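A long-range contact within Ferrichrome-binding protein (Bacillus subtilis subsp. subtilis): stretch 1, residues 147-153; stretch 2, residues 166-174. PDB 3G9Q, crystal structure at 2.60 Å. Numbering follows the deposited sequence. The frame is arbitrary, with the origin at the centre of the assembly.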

# COMPACT_ATOMS: atom_id res chain seq x y z
N THR A 147 -3.77 21.28 4.94
CA THR A 147 -2.84 20.24 5.32
C THR A 147 -3.54 18.93 5.62
O THR A 147 -4.73 18.89 5.96
CB THR A 147 -2.10 20.63 6.58
OG1 THR A 147 -3.04 20.74 7.67
CG2 THR A 147 -1.39 21.96 6.38
N ILE A 148 -2.80 17.84 5.52
CA ILE A 148 -3.38 16.55 5.79
C ILE A 148 -2.41 15.67 6.55
O ILE A 148 -1.22 15.66 6.27
CB ILE A 148 -3.82 15.88 4.48
CG1 ILE A 148 -3.89 14.37 4.67
CG2 ILE A 148 -2.89 16.27 3.35
CD1 ILE A 148 -2.59 13.54 4.58
N SER A 149 -2.93 14.94 7.53
CA SER A 149 -2.12 14.05 8.36
C SER A 149 -2.42 12.60 8.10
O SER A 149 -3.49 12.25 7.61
CB SER A 149 -2.37 14.30 9.85
OG SER A 149 -2.25 15.65 10.21
N ILE A 150 -1.46 11.75 8.44
CA ILE A 150 -1.68 10.32 8.32
C ILE A 150 -1.15 9.68 9.59
O ILE A 150 0.04 9.80 9.90
CB ILE A 150 -0.95 9.69 7.13
CG1 ILE A 150 -1.40 10.37 5.83
CG2 ILE A 150 -1.24 8.19 7.12
CD1 ILE A 150 -0.54 10.05 4.61
N MSE A 151 -2.03 9.02 10.34
CA MSE A 151 -1.59 8.39 11.56
C MSE A 151 -2.34 7.14 11.98
O MSE A 151 -3.54 7.01 11.75
CB MSE A 151 -1.56 9.41 12.71
CG MSE A 151 -2.74 10.39 12.79
SE MSE A 151 -2.49 11.93 14.06
CE MSE A 151 -1.44 13.16 12.94
N GLN A 152 -1.60 6.22 12.58
CA GLN A 152 -2.19 4.97 13.05
C GLN A 152 -1.88 4.77 14.51
O GLN A 152 -0.83 5.18 15.01
CB GLN A 152 -1.68 3.78 12.26
CG GLN A 152 -2.06 3.83 10.79
CD GLN A 152 -1.58 2.60 10.05
OE1 GLN A 152 -0.39 2.31 10.02
NE2 GLN A 152 -2.52 1.87 9.47
N THR A 153 -2.80 4.11 15.19
CA THR A 153 -2.68 3.86 16.61
C THR A 153 -2.34 2.41 16.92
O THR A 153 -2.77 1.50 16.22
CB THR A 153 -4.00 4.22 17.31
OG1 THR A 153 -3.84 4.13 18.73
CG2 THR A 153 -5.11 3.26 16.86
N GLY A 166 4.54 4.05 3.33
CA GLY A 166 3.25 3.44 3.05
C GLY A 166 2.10 4.23 3.63
O GLY A 166 2.22 5.43 3.90
N ARG A 167 0.99 3.54 3.86
CA ARG A 167 -0.24 4.15 4.38
C ARG A 167 -0.68 5.38 3.57
O ARG A 167 -1.18 6.36 4.13
CB ARG A 167 -0.08 4.51 5.86
CG ARG A 167 -0.13 3.33 6.81
CD ARG A 167 1.23 2.68 6.97
NE ARG A 167 1.17 1.52 7.86
CZ ARG A 167 2.24 0.92 8.38
NH1 ARG A 167 3.45 1.37 8.11
NH2 ARG A 167 2.09 -0.13 9.17
N GLY A 168 -0.51 5.30 2.25
CA GLY A 168 -0.91 6.38 1.37
C GLY A 168 -0.01 7.59 1.42
O GLY A 168 -0.33 8.64 0.85
N GLY A 169 1.13 7.45 2.09
CA GLY A 169 2.07 8.55 2.21
C GLY A 169 2.60 9.06 0.89
O GLY A 169 2.49 10.25 0.61
N SER A 170 3.15 8.19 0.05
CA SER A 170 3.68 8.64 -1.23
C SER A 170 2.57 9.16 -2.13
O SER A 170 2.80 10.01 -2.98
CB SER A 170 4.47 7.53 -1.94
OG SER A 170 3.63 6.59 -2.60
N ILE A 171 1.35 8.66 -1.93
CA ILE A 171 0.21 9.10 -2.75
C ILE A 171 -0.15 10.55 -2.42
O ILE A 171 -0.18 11.44 -3.29
CB ILE A 171 -1.07 8.23 -2.50
CG1 ILE A 171 -0.70 6.77 -2.21
CG2 ILE A 171 -1.99 8.31 -3.70
CD1 ILE A 171 0.10 6.01 -3.30
N ILE A 172 -0.43 10.76 -1.14
CA ILE A 172 -0.84 12.05 -0.61
C ILE A 172 0.18 13.19 -0.63
O ILE A 172 -0.16 14.32 -0.99
CB ILE A 172 -1.36 11.85 0.82
CG1 ILE A 172 -2.68 11.07 0.75
CG2 ILE A 172 -1.46 13.18 1.53
CD1 ILE A 172 -3.88 11.91 0.34
N TYR A 173 1.42 12.89 -0.29
CA TYR A 173 2.41 13.94 -0.25
C TYR A 173 3.24 14.12 -1.51
O TYR A 173 3.92 15.14 -1.63
CB TYR A 173 3.32 13.75 0.96
CG TYR A 173 2.59 13.83 2.29
CD1 TYR A 173 2.66 12.78 3.21
CD2 TYR A 173 1.81 14.95 2.62
CE1 TYR A 173 1.98 12.84 4.42
CE2 TYR A 173 1.12 15.01 3.84
CZ TYR A 173 1.21 13.95 4.73
OH TYR A 173 0.54 13.98 5.93
N LYS A 174 3.19 13.17 -2.44
CA LYS A 174 3.96 13.28 -3.69
C LYS A 174 3.10 13.31 -4.96
O LYS A 174 3.22 14.23 -5.77
CB LYS A 174 4.95 12.11 -3.84
CG LYS A 174 6.00 11.96 -2.77
CD LYS A 174 7.05 10.95 -3.20
CE LYS A 174 7.92 11.49 -4.34
NZ LYS A 174 8.59 12.79 -3.97

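Residues 148-153 form an extended strand that runs nearly antiparallel to the helix beginning at G169, with an angle of 166° between their N-to-C directions and a closest approach of 10.0 Å between their axes. The register follows from this reversal: early strand residues lie beside later helix residues, with the CA atoms of I148 and I172 8.2 Å apart and those of I150 and G169 7.4 Å apart. Further along the strand, Q152 comes level with the turn that precedes the helix.

That turn, of type I' from G166 to G169, is closed by a hydrogen bond from G169 N to G166 O (2.9 Å). G168 occupies the N-cap position, and its carbonyl oxygen accepts a hydrogen bond from I172 N, with 2.9 Å between G168 O and I172 N. The next link, from Y173 N to G169 O, measures 3.0 Å; the one from K174 N to S170 O, at 3.2 Å, is weak, and the helix widens into a pi-type turn over 171-174. The positive phi angles of G166 and G168 are of a kind that favours glycine. At G169, whose phi is negative, the constraint is steric: an ideal CB would lie 3.0 Å from G166 O and clash with it.

The alternation of the strand divides its side chains between two faces. I148, I150 and Q152 direct their CA-to-CB bonds toward the helix and turn, whereas those of S149 and M151, the latter a selenomethionine, point away. I150 has the largest area covered by the opposing stretch. Its m,t rotamer extends CD1 to within 3.8 Å of G169 CA, and the same I150 CD1 lies 3.8 Å from Y173 CE1. Both branches meet the turn: I150 CG2 lies 3.5 Å from R167 O, and I150 CD1 lies 4.0 Å from G168 O.

I148 packs one helical turn further along. Its CD1 approaches I172 CG2 at 3.3 Å, a tight apolar contact, and I148 CD1 also lies 3.8 Å from Y173 CZ. The CA-to-CB bond of Y173 points sideways, but the ring carries its hydroxyl back to the strand, where Y173 OH donates a hydrogen bond to I148 O. At 2.5 Å between Y173 OH and I148 O this bond is very short, although at 2.60 Å resolution the exact value deserves caution. The carbonyl oxygen meets the ring at its edge, near the ring plane. Y173 thus combines apolar packing against I148 and I150 with the one hydrogen bond that joins the two stretches.

At the turn end of the contact the chemistry becomes polar. Q152 OE1 lies 2.8 Å from R167 NE, but the angle is too poor for a hydrogen bond, and the oxygen approaches the guanidinium obliquely. Q152 and I150 together cover part of R167, which remains partly exposed, and Q152 extends beyond the isoleucines a contact that buries 370 Å² in total, summed over both stretches.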